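Local coordinates for protein 3-phytase (Klebsiella pneumoniae, PDB 2WNH) that probably removes phosphate groups from phytate (inositol hexakisphosphate), as a 3-phytase of the histidine acid phosphatase family, at residues W49-H52 with L56-H59; T104-V109 with V118-A123; Q352-D355 with P359-R362. The protein carries 3 engineered substitutions. One frame throughout, in Å; residues are numbered along the deposited sequence.

Interaction 1: residues W49-H52 with L56-H59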
ATOM      1  N   TRP B  49      17.087   9.843  31.045  1.00 19.10           N
ATOM      2  CA  TRP B  49      16.595   9.288  29.783  1.00 17.07           C
ATOM      3  C   TRP B  49      16.931  10.193  28.610  1.00 17.81           C
ATOM      4  O   TRP B  49      17.294  11.360  28.799  1.00 17.04           O
ATOM      5  CB  TRP B  49      15.082   9.063  29.828  1.00 17.06           C
ATOM      6  CG  TRP B  49      14.567   8.196  30.914  1.00 15.96           C
ATOM      7  CD1 TRP B  49      15.082   8.042  32.171  1.00 16.05           C
ATOM      8  CD2 TRP B  49      13.355   7.431  30.879  1.00 16.40           C
ATOM      9  NE1 TRP B  49      14.277   7.210  32.911  1.00 18.20           N
ATOM     10  CE2 TRP B  49      13.215   6.810  32.135  1.00 18.46           C
ATOM     11  CE3 TRP B  49      12.380   7.193  29.892  1.00 16.36           C
ATOM     12  CZ2 TRP B  49      12.132   5.963  32.446  1.00 15.73           C
ATOM     13  CZ3 TRP B  49      11.302   6.364  30.201  1.00 15.40           C
ATOM     14  CH2 TRP B  49      11.184   5.753  31.465  1.00 17.94           C
ATOM     15  N   THR B  50      16.805   9.663  27.392  1.00 17.71           N
ATOM     16  CA  THR B  50      17.085  10.452  26.196  1.00 19.77           C
ATOM     17  C   THR B  50      15.980  11.492  25.989  1.00 19.15           C
ATOM     18  O   THR B  50      16.178  12.497  25.328  1.00 21.91           O
ATOM     19  CB  THR B  50      17.245   9.562  24.952  1.00 20.40           C
ATOM     20  OG1 THR B  50      18.284   8.607  25.195  1.00 25.68           O
ATOM     21  CG2 THR B  50      17.669  10.393  23.733  1.00 23.17           C
ATOM     22  N   THR B  51      14.824  11.234  26.576  1.00 17.13           N
ATOM     23  CA  THR B  51      13.721  12.177  26.573  1.00 16.94           C
ATOM     24  C   THR B  51      13.823  13.078  27.806  1.00 17.38           C
ATOM     25  O   THR B  51      14.178  12.586  28.874  1.00 18.36           O
ATOM     26  CB  THR B  51      12.422  11.359  26.629  1.00 16.27           C
ATOM     27  OG1 THR B  51      12.367  10.546  25.443  1.00 15.98           O
ATOM     28  CG2 THR B  51      11.201  12.239  26.673  1.00 16.34           C
ATOM     29  N   HIS B  52      13.507  14.370  27.662  1.00 18.89           N
ATOM     30  CA  HIS B  52      13.427  15.273  28.836  1.00 19.42           C
ATOM     31  C   HIS B  52      12.455  14.740  29.899  1.00 18.77           C
ATOM     32  O   HIS B  52      11.386  14.244  29.567  1.00 18.23           O
ATOM     33  CB  HIS B  52      12.978  16.664  28.404  1.00 20.77           C
ATOM     34  CG  HIS B  52      13.904  17.297  27.422  1.00 24.77           C
ATOM     35  ND1 HIS B  52      15.168  17.727  27.769  1.00 31.64           N
ATOM     36  CD2 HIS B  52      13.775  17.535  26.097  1.00 26.38           C
ATOM     37  CE1 HIS B  52      15.771  18.219  26.699  1.00 32.78           C
ATOM     38  NE2 HIS B  52      14.945  18.117  25.672  1.00 28.77           N
ATOM     39  N   LEU B  56       6.826  13.034  26.556  1.00 15.44           N
ATOM     40  CA  LEU B  56       6.498  11.717  25.977  1.00 14.70           C
ATOM     41  C   LEU B  56       7.748  11.179  25.254  1.00 14.32           C
ATOM     42  O   LEU B  56       8.340  11.871  24.408  1.00 15.30           O
ATOM     43  CB  LEU B  56       5.343  11.831  24.978  1.00 13.16           C
ATOM     44  CG  LEU B  56       4.908  10.527  24.274  1.00 12.71           C
ATOM     45  CD1 LEU B  56       4.201   9.598  25.239  1.00 15.09           C
ATOM     46  CD2 LEU B  56       3.985  10.820  23.066  1.00 14.94           C
ATOM     47  N   THR B  57       8.148   9.953  25.578  1.00 14.92           N
ATOM     48  CA  THR B  57       9.339   9.386  24.930  1.00 14.67           C
ATOM     49  C   THR B  57       8.993   8.907  23.522  1.00 14.86           C
ATOM     50  O   THR B  57       7.813   8.701  23.218  1.00 15.33           O
ATOM     51  CB  THR B  57       9.911   8.198  25.710  1.00 13.92           C
ATOM     52  OG1 THR B  57       9.040   7.066  25.592  1.00 15.51           O
ATOM     53  CG2 THR B  57      10.097   8.560  27.196  1.00 12.76           C
ATOM     54  N   GLY B  58      10.022   8.697  22.687  1.00 14.13           N
ATOM     55  CA  GLY B  58       9.787   8.214  21.326  1.00 14.04           C
ATOM     56  C   GLY B  58       9.145   6.833  21.371  1.00 13.07           C
ATOM     57  O   GLY B  58       8.200   6.546  20.635  1.00 13.67           O
ATOM     58  N   HIS B  59       9.662   5.960  22.231  1.00 13.12           N
ATOM     59  CA  HIS B  59       9.089   4.633  22.406  1.00 12.82           C
ATOM     60  C   HIS B  59       7.619   4.743  22.867  1.00 14.66           C
ATOM     61  O   HIS B  59       6.723   4.005  22.392  1.00 15.17           O
ATOM     62  CB  HIS B  59       9.945   3.849  23.407  1.00 14.38           C
ATOM     63  CG  HIS B  59       9.468   2.455  23.680  1.00 14.04           C
ATOM     64  ND1 HIS B  59      10.127   1.346  23.189  1.00 13.92           N
ATOM     65  CD2 HIS B  59       8.443   1.982  24.438  1.00 17.53           C
ATOM     66  CE1 HIS B  59       9.517   0.252  23.622  1.00 15.23           C
ATOM     67  NE2 HIS B  59       8.496   0.610  24.383  1.00 15.41           N
TER
HETATM   68  O   HOH W   1      12.768   9.631  22.675  1.00 27.66           O

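Interaction 2: residues T104-V109 with V118-A123. Engineered in segment 118-123: A123 (natural residue Val).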
ATOM      1  N   THR B 104       0.842  12.640  22.949  1.00 14.81           N
ATOM      2  CA  THR B 104       0.074  11.391  22.995  1.00 13.34           C
ATOM      3  C   THR B 104      -1.188  11.478  22.111  1.00 13.83           C
ATOM      4  O   THR B 104      -1.516  10.542  21.338  1.00 12.39           O
ATOM      5  CB  THR B 104      -0.326  11.037  24.445  1.00 14.53           C
ATOM      6  OG1 THR B 104       0.864  10.744  25.188  1.00 14.71           O
ATOM      7  CG2 THR B 104      -1.262   9.835  24.477  1.00 14.43           C
ATOM      8  N   ALA B 105      -1.880  12.607  22.213  1.00 13.61           N
ATOM      9  CA  ALA B 105      -3.047  12.861  21.361  1.00 12.98           C
ATOM     10  C   ALA B 105      -2.649  12.819  19.877  1.00 13.28           C
ATOM     11  O   ALA B 105      -3.358  12.214  19.078  1.00 12.67           O
ATOM     12  CB  ALA B 105      -3.667  14.199  21.721  1.00 11.80           C
ATOM     13  N   GLN B 106      -1.552  13.483  19.510  1.00 14.02           N
ATOM     14  CA  GLN B 106      -1.031  13.378  18.134  1.00 13.76           C
ATOM     15  C   GLN B 106      -0.760  11.924  17.729  1.00 14.56           C
ATOM     16  O   GLN B 106      -1.177  11.499  16.644  1.00 13.19           O
ATOM     17  CB  GLN B 106       0.239  14.224  17.970  1.00 14.85           C
ATOM     18  CG  GLN B 106      -0.021  15.737  18.086  1.00 15.27           C
ATOM     19  CD  GLN B 106       1.259  16.517  17.980  1.00 20.23           C
ATOM     20  OE1 GLN B 106       1.315  17.597  17.354  1.00 23.09           O
ATOM     21  NE2 GLN B 106       2.300  15.979  18.568  1.00 15.64           N
ATOM     22  N   ALA B 107      -0.104  11.161  18.607  1.00 13.75           N
ATOM     23  CA  ALA B 107       0.200   9.747  18.325  1.00 13.80           C
ATOM     24  C   ALA B 107      -1.048   8.920  18.055  1.00 13.21           C
ATOM     25  O   ALA B 107      -1.042   8.074  17.145  1.00 13.52           O
ATOM     26  CB  ALA B 107       1.040   9.124  19.456  1.00 13.67           C
ATOM     27  N   LEU B 108      -2.122   9.149  18.818  1.00 13.44           N
ATOM     28  CA  LEU B 108      -3.330   8.347  18.634  1.00 12.58           C
ATOM     29  C   LEU B 108      -3.949   8.571  17.268  1.00 12.96           C
ATOM     30  O   LEU B 108      -4.322   7.588  16.628  1.00 14.23           O
ATOM     31  CB  LEU B 108      -4.392   8.678  19.695  1.00 13.51           C
ATOM     32  CG  LEU B 108      -4.073   8.029  21.050  1.00 13.61           C
ATOM     33  CD1 LEU B 108      -4.924   8.598  22.210  1.00 13.91           C
ATOM     34  CD2 LEU B 108      -4.267   6.498  21.007  1.00 14.45           C
ATOM     35  N   VAL B 109      -4.019   9.829  16.814  1.00 12.48           N
ATOM     36  CA  VAL B 109      -4.642  10.102  15.496  1.00 13.30           C
ATOM     37  C   VAL B 109      -3.681   9.819  14.331  1.00 14.11           C
ATOM     38  O   VAL B 109      -4.116   9.457  13.230  1.00 14.16           O
ATOM     39  CB  VAL B 109      -5.301  11.503  15.408  1.00 13.57           C
ATOM     40  CG1 VAL B 109      -6.552  11.537  16.277  1.00 15.02           C
ATOM     41  CG2 VAL B 109      -4.307  12.609  15.817  1.00 15.47           C
ATOM     42  N   VAL B 118      -4.213  14.771  10.864  1.00 15.15           N
ATOM     43  CA  VAL B 118      -5.301  15.120  11.786  1.00 15.08           C
ATOM     44  C   VAL B 118      -4.742  15.986  12.916  1.00 16.03           C
ATOM     45  O   VAL B 118      -3.732  15.630  13.547  1.00 15.15           O
ATOM     46  CB  VAL B 118      -6.016  13.872  12.331  1.00 14.51           C
ATOM     47  CG1 VAL B 118      -7.160  14.280  13.275  1.00 15.44           C
ATOM     48  CG2 VAL B 118      -6.573  13.037  11.153  1.00 15.32           C
ATOM     49  N   ALA B 119      -5.378  17.137  13.130  1.00 17.02           N
ATOM     50  CA  ALA B 119      -4.960  18.059  14.197  1.00 17.98           C
ATOM     51  C   ALA B 119      -5.617  17.736  15.531  1.00 17.89           C
ATOM     52  O   ALA B 119      -6.617  16.992  15.610  1.00 19.82           O
ATOM     53  CB  ALA B 119      -5.238  19.512  13.802  1.00 18.63           C
ATOM     54  N   ILE B 120      -5.035  18.282  16.591  1.00 17.70           N
ATOM     55  CA  ILE B 120      -5.590  18.132  17.927  1.00 17.58           C
ATOM     56  C   ILE B 120      -5.877  19.534  18.493  1.00 18.14           C
ATOM     57  O   ILE B 120      -5.484  20.561  17.892  1.00 19.97           O
ATOM     58  CB  ILE B 120      -4.637  17.321  18.863  1.00 19.01           C
ATOM     59  CG1 ILE B 120      -3.301  18.053  19.022  1.00 21.09           C
ATOM     60  CG2 ILE B 120      -4.444  15.900  18.308  1.00 18.13           C
ATOM     61  CD1 ILE B 120      -2.635  17.806  20.350  1.00 20.97           C
ATOM     62  N   HIS B 121      -6.575  19.590  19.623  1.00 17.77           N
ATOM     63  CA  HIS B 121      -6.912  20.880  20.251  1.00 16.86           C
ATOM     64  C   HIS B 121      -6.501  20.875  21.723  1.00 16.54           C
ATOM     65  O   HIS B 121      -6.535  19.831  22.380  1.00 17.31           O
ATOM     66  CB  HIS B 121      -8.408  21.175  20.122  1.00 17.34           C
ATOM     67  CG  HIS B 121      -8.936  20.956  18.737  1.00 19.34           C
ATOM     68  ND1 HIS B 121      -8.964  21.948  17.781  1.00 25.98           N
ATOM     69  CD2 HIS B 121      -9.403  19.836  18.134  1.00 19.96           C
ATOM     70  CE1 HIS B 121      -9.450  21.456  16.653  1.00 21.74           C
ATOM     71  NE2 HIS B 121      -9.739  20.184  16.845  1.00 23.74           N
ATOM     72  N   TYR B 122      -6.068  22.029  22.218  1.00 16.69           N
ATOM     73  CA  TYR B 122      -5.689  22.146  23.627  1.00 17.51           C
ATOM     74  C   TYR B 122      -5.813  23.614  24.022  1.00 18.71           C
ATOM     75  O   TYR B 122      -5.754  24.507  23.165  1.00 17.71           O
ATOM     76  CB  TYR B 122      -4.265  21.637  23.861  1.00 18.26           C
ATOM     77  CG  TYR B 122      -3.233  22.248  22.951  1.00 19.85           C
ATOM     78  CD1 TYR B 122      -2.972  21.688  21.699  1.00 22.31           C
ATOM     79  CD2 TYR B 122      -2.512  23.385  23.339  1.00 24.18           C
ATOM     80  CE1 TYR B 122      -2.033  22.238  20.850  1.00 23.73           C
ATOM     81  CE2 TYR B 122      -1.559  23.948  22.481  1.00 26.17           C
ATOM     82  CZ  TYR B 122      -1.332  23.362  21.244  1.00 26.22           C
ATOM     83  OH  TYR B 122      -0.402  23.886  20.382  1.00 28.43           O
ATOM     84  N   ALA B 123      -5.966  23.850  25.321  1.00 19.84           N
ATOM     85  CA  ALA B 123      -6.169  25.213  25.818  1.00 21.96           C
ATOM     86  C   ALA B 123      -4.928  26.076  25.604  1.00 25.27           C
ATOM     87  O   ALA B 123      -3.810  25.585  25.708  1.00 24.73           O
ATOM     88  CB  ALA B 123      -6.559  25.178  27.290  1.00 22.66           C
TER
HETATM   89  O   HOH W   2      -3.181  11.682  10.941  1.00 15.86           O

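Interaction 3: residues Q352-D355 with P359-R362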
ATOM      1  N   GLN B 352       4.707  -4.367  20.824  1.00 17.16           N
ATOM      2  CA  GLN B 352       3.808  -5.317  20.169  1.00 19.26           C
ATOM      3  C   GLN B 352       2.536  -4.611  19.703  1.00 20.01           C
ATOM      4  O   GLN B 352       1.905  -3.909  20.479  1.00 19.95           O
ATOM      5  CB  GLN B 352       3.436  -6.439  21.149  1.00 19.63           C
ATOM      6  CG  GLN B 352       2.352  -7.402  20.644  1.00 21.47           C
ATOM      7  CD  GLN B 352       2.840  -8.220  19.467  1.00 24.47           C
ATOM      8  OE1 GLN B 352       3.874  -8.882  19.558  1.00 27.36           O
ATOM      9  NE2 GLN B 352       2.129  -8.139  18.343  1.00 22.83           N
ATOM     10  N   THR B 353       2.120  -4.810  18.452  1.00 19.91           N
ATOM     11  CA  THR B 353       0.824  -4.243  18.067  1.00 23.09           C
ATOM     12  C   THR B 353      -0.307  -5.085  18.633  1.00 22.06           C
ATOM     13  O   THR B 353      -0.246  -6.312  18.543  1.00 21.39           O
ATOM     14  CB  THR B 353       0.613  -4.163  16.552  1.00 25.66           C
ATOM     15  OG1 THR B 353       1.872  -3.976  15.906  1.00 33.89           O
ATOM     16  CG2 THR B 353      -0.304  -2.968  16.252  1.00 25.09           C
ATOM     17  N   PRO B 354      -1.341  -4.431  19.207  1.00 22.77           N
ATOM     18  CA  PRO B 354      -2.483  -5.159  19.752  1.00 25.12           C
ATOM     19  C   PRO B 354      -3.404  -5.621  18.650  1.00 28.76           C
ATOM     20  O   PRO B 354      -4.545  -5.139  18.551  1.00 29.03           O
ATOM     21  CB  PRO B 354      -3.197  -4.123  20.621  1.00 25.25           C
ATOM     22  CG  PRO B 354      -2.783  -2.803  20.111  1.00 23.35           C
ATOM     23  CD  PRO B 354      -1.476  -2.968  19.376  1.00 22.31           C
ATOM     24  N   ASP B 355      -2.894  -6.543  17.836  1.00 30.85           N
ATOM     25  CA  ASP B 355      -3.664  -7.242  16.820  1.00 35.25           C
ATOM     26  C   ASP B 355      -4.474  -8.385  17.430  1.00 36.41           C
ATOM     27  O   ASP B 355      -4.405  -8.645  18.634  1.00 38.51           O
ATOM     28  CB  ASP B 355      -2.730  -7.787  15.715  1.00 35.14           C
ATOM     29  CG  ASP B 355      -1.723  -8.837  16.229  1.00 36.40           C
ATOM     30  OD1 ASP B 355      -1.923  -9.454  17.293  1.00 35.47           O
ATOM     31  OD2 ASP B 355      -0.704  -9.057  15.536  1.00 39.84           O
ATOM     32  N   PRO B 359      -4.151  -9.285  21.989  1.00 28.01           N
ATOM     33  CA  PRO B 359      -5.188  -8.276  22.072  1.00 25.59           C
ATOM     34  C   PRO B 359      -4.959  -7.356  23.274  1.00 22.91           C
ATOM     35  O   PRO B 359      -4.232  -7.715  24.220  1.00 22.18           O
ATOM     36  CB  PRO B 359      -6.470  -9.108  22.245  1.00 26.30           C
ATOM     37  CG  PRO B 359      -6.034 -10.312  22.942  1.00 27.57           C
ATOM     38  CD  PRO B 359      -4.642 -10.608  22.424  1.00 28.89           C
ATOM     39  N   MET B 360      -5.546  -6.168  23.206  1.00 21.83           N
ATOM     40  CA  MET B 360      -5.588  -5.284  24.369  1.00 20.14           C
ATOM     41  C   MET B 360      -6.166  -6.056  25.548  1.00 20.05           C
ATOM     42  O   MET B 360      -7.074  -6.878  25.382  1.00 20.25           O
ATOM     43  CB  MET B 360      -6.480  -4.070  24.099  1.00 19.81           C
ATOM     44  CG  MET B 360      -5.982  -3.171  23.002  1.00 21.63           C
ATOM     45  SD  MET B 360      -4.510  -2.247  23.518  1.00 22.23           S
ATOM     46  CE  MET B 360      -5.172  -1.067  24.684  1.00 21.34           C
ATOM     47  N   LEU B 361      -5.632  -5.779  26.734  1.00 17.88           N
ATOM     48  CA  LEU B 361      -6.253  -6.208  27.979  1.00 17.79           C
ATOM     49  C   LEU B 361      -7.456  -5.313  28.243  1.00 17.70           C
ATOM     50  O   LEU B 361      -7.356  -4.104  28.077  1.00 17.53           O
ATOM     51  CB  LEU B 361      -5.256  -6.085  29.120  1.00 18.76           C
ATOM     52  CG  LEU B 361      -3.937  -6.841  28.898  1.00 16.12           C
ATOM     53  CD1 LEU B 361      -2.972  -6.582  30.067  1.00 18.89           C
ATOM     54  CD2 LEU B 361      -4.161  -8.341  28.673  1.00 17.23           C
ATOM     55  N   ARG B 362      -8.588  -5.891  28.644  1.00 17.51           N
ATOM     56  CA  ARG B 362      -9.789  -5.096  28.810  1.00 17.86           C
ATOM     57  C   ARG B 362     -10.666  -5.610  29.947  1.00 19.21           C
ATOM     58  O   ARG B 362     -10.764  -6.838  30.158  1.00 20.55           O
ATOM     59  CB  ARG B 362     -10.591  -5.122  27.494  1.00 20.04           C
ATOM     60  CG  ARG B 362     -11.691  -4.086  27.407  1.00 25.95           C
ATOM     61  CD  ARG B 362     -12.361  -4.063  26.018  1.00 31.90           C
ATOM     62  NE  ARG B 362     -11.420  -4.290  24.922  1.00 38.32           N
ATOM     63  CZ  ARG B 362     -11.333  -5.427  24.231  1.00 38.14           C
ATOM     64  NH1 ARG B 362     -12.144  -6.444  24.501  1.00 41.22           N
ATOM     65  NH2 ARG B 362     -10.441  -5.539  23.259  1.00 37.52           N
TER

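Interaction 1: residues W49-H52 with L56-H59
The indole of W49 meets T57 at its edge: CE3 lies 3.8 Å from T57 CG2, and CZ3 is almost as close, with the methyl near the ring plane. P29 and E220, in loops of the same chain, also touch this side chain. No hydrogen bond passes directly between 49-52 and 56-59. Their union is a small apolar patch plus one water.

T51 fills the middle, crossing T57 at about a right angle. Its CB faces T57 CG2, its OG1 reaches to 3.3 Å from T57 CA, and its methyl CG2 lies 3.7 Å from L56 O. With OG1 anti to the carbonyl carbon (chi1 -62°), the hydroxyl is laid over T57 CA but stops 4.1 Å short of G58 N. A water closes the gap, 2.9 Å from T51 OG1 and accepting a hydrogen bond of the same length from G58 N, so this first-turn N-H is satisfied through solvent.

T57 splits its two branches. Its methyl goes to W49 and T51, while OG1 sits between the backbone N and the carbonyl carbon (chi1 71°), where it hydrogen-bonds G60 N and E220 OE1. Those two bonds probably hold the rotation of the side chain and hence keep the methyl at the indole edge.

This flank also faces the second subunit: T50 O takes a hydrogen bond from Q99 of that subunit, and the H52 ring meets H52 of the same subunit at about 90°. T57 is also backbone-bonded to I27 of the RHGIRPP sequence, the signature of histidine acid phosphatases. The whole is a threonine N-cap opening helix 58-77, with the preceding loop folded back against it.

Interaction 2: residues T104-V109 with V118-A123
A105, V109, V118 and I120 join helix 99-112 to the loop that follows it, on one side of the α/β core of this phosphatase. The chain turns back after the helix, so 118-120 runs in the opposite direction beside it, pairing V109 with V118 and Q106 with I120. Shortly before V118, C116 is held in a disulfide to C85.

The tight part is side-chain packing without hydrogen bonds. I120 CG2 lies 3.9 Å from A105 CB and 4.1 Å from V109 CG2, wedged between two residues one helical turn apart. I120 CG1 stands between the backbone N and the carbonyl carbon (chi1 62°), which carries CD1 up to A105 CB and Q106 CG. V109 and V118 cross at about a right angle, CB to CB at 3.9 Å, and V109 CG2 also rests against V118 O at 3.8 Å. Strand 91-95 backs this layer: V93 touches A105, V109 and I120.

Contact is sparser on the outer side. Of the Q106 side chain, CG makes the contact, 4.0 Å from I120 CD1, and its extended chain carries OE1 on to a weak hydrogen bond with T50 OG1 of the second subunit. At the other end a water spans the backbones, accepting from V118 N at 3.3 Å and donating weakly to V109 O at 3.3 Å.

Interaction 3: residues Q352-D355 with P359-R362
P354 and D355 carry the contact of 352-355 with 359-362, and the two residues before them set up the turn. Q352 folds its amide back so that NE2 donates to T353 O at 3.0 Å, nearly straight (170°) and with the acceptor in the amide plane. The same T353 O takes a weak bond from D355 N, closing an inverse gamma turn centred on P354. The P354 ring lies alongside M360, its CB 3.7 Å from SD. M360 is bent at chi2 and chi3, both near -72°, which curls the sulfur round to the proline. D355 O then approaches P359 N to 3.4 Å, where proline has no hydrogen to offer; a bent CA-H...O contact (124° at H) from P359 CA, 3.5 Å away, accompanies it. The D355 carboxylate serves the residues that follow: OD1 accepts from Q357 N, as in an Asx turn, and from H358 ND1, which probably helps to orient H358, a magnesium ligand in a structure of this protein, though none is bound here. P354 rests on E70 and M360 on K67 of helix 58-77, while L361 pairs with A342 as strand 361-364 joins strand 334-342.

Overall arrangement
Helix 58-77 connects all three sites. T57 of interaction 1 caps its start, L108 of 104-109 packs on V64 and K67, and M360 of interaction 3 also reaches K67. Interactions 1 and 2 have centres 18 Å apart and touch directly, L56 CD1 lying 3.5 Å from T104 OG1. Both also touch the second subunit. Interaction 3 stands apart, its centre 23 Å and 22 Å from those of interactions 1 and 2, and no other chain of the assembly touches it. The RHGIRPP signature, probably part of the active site, borders interactions 1 and 2; H358, a magnesium ligand in a structure of this protein, lies between the two segments of interaction 3.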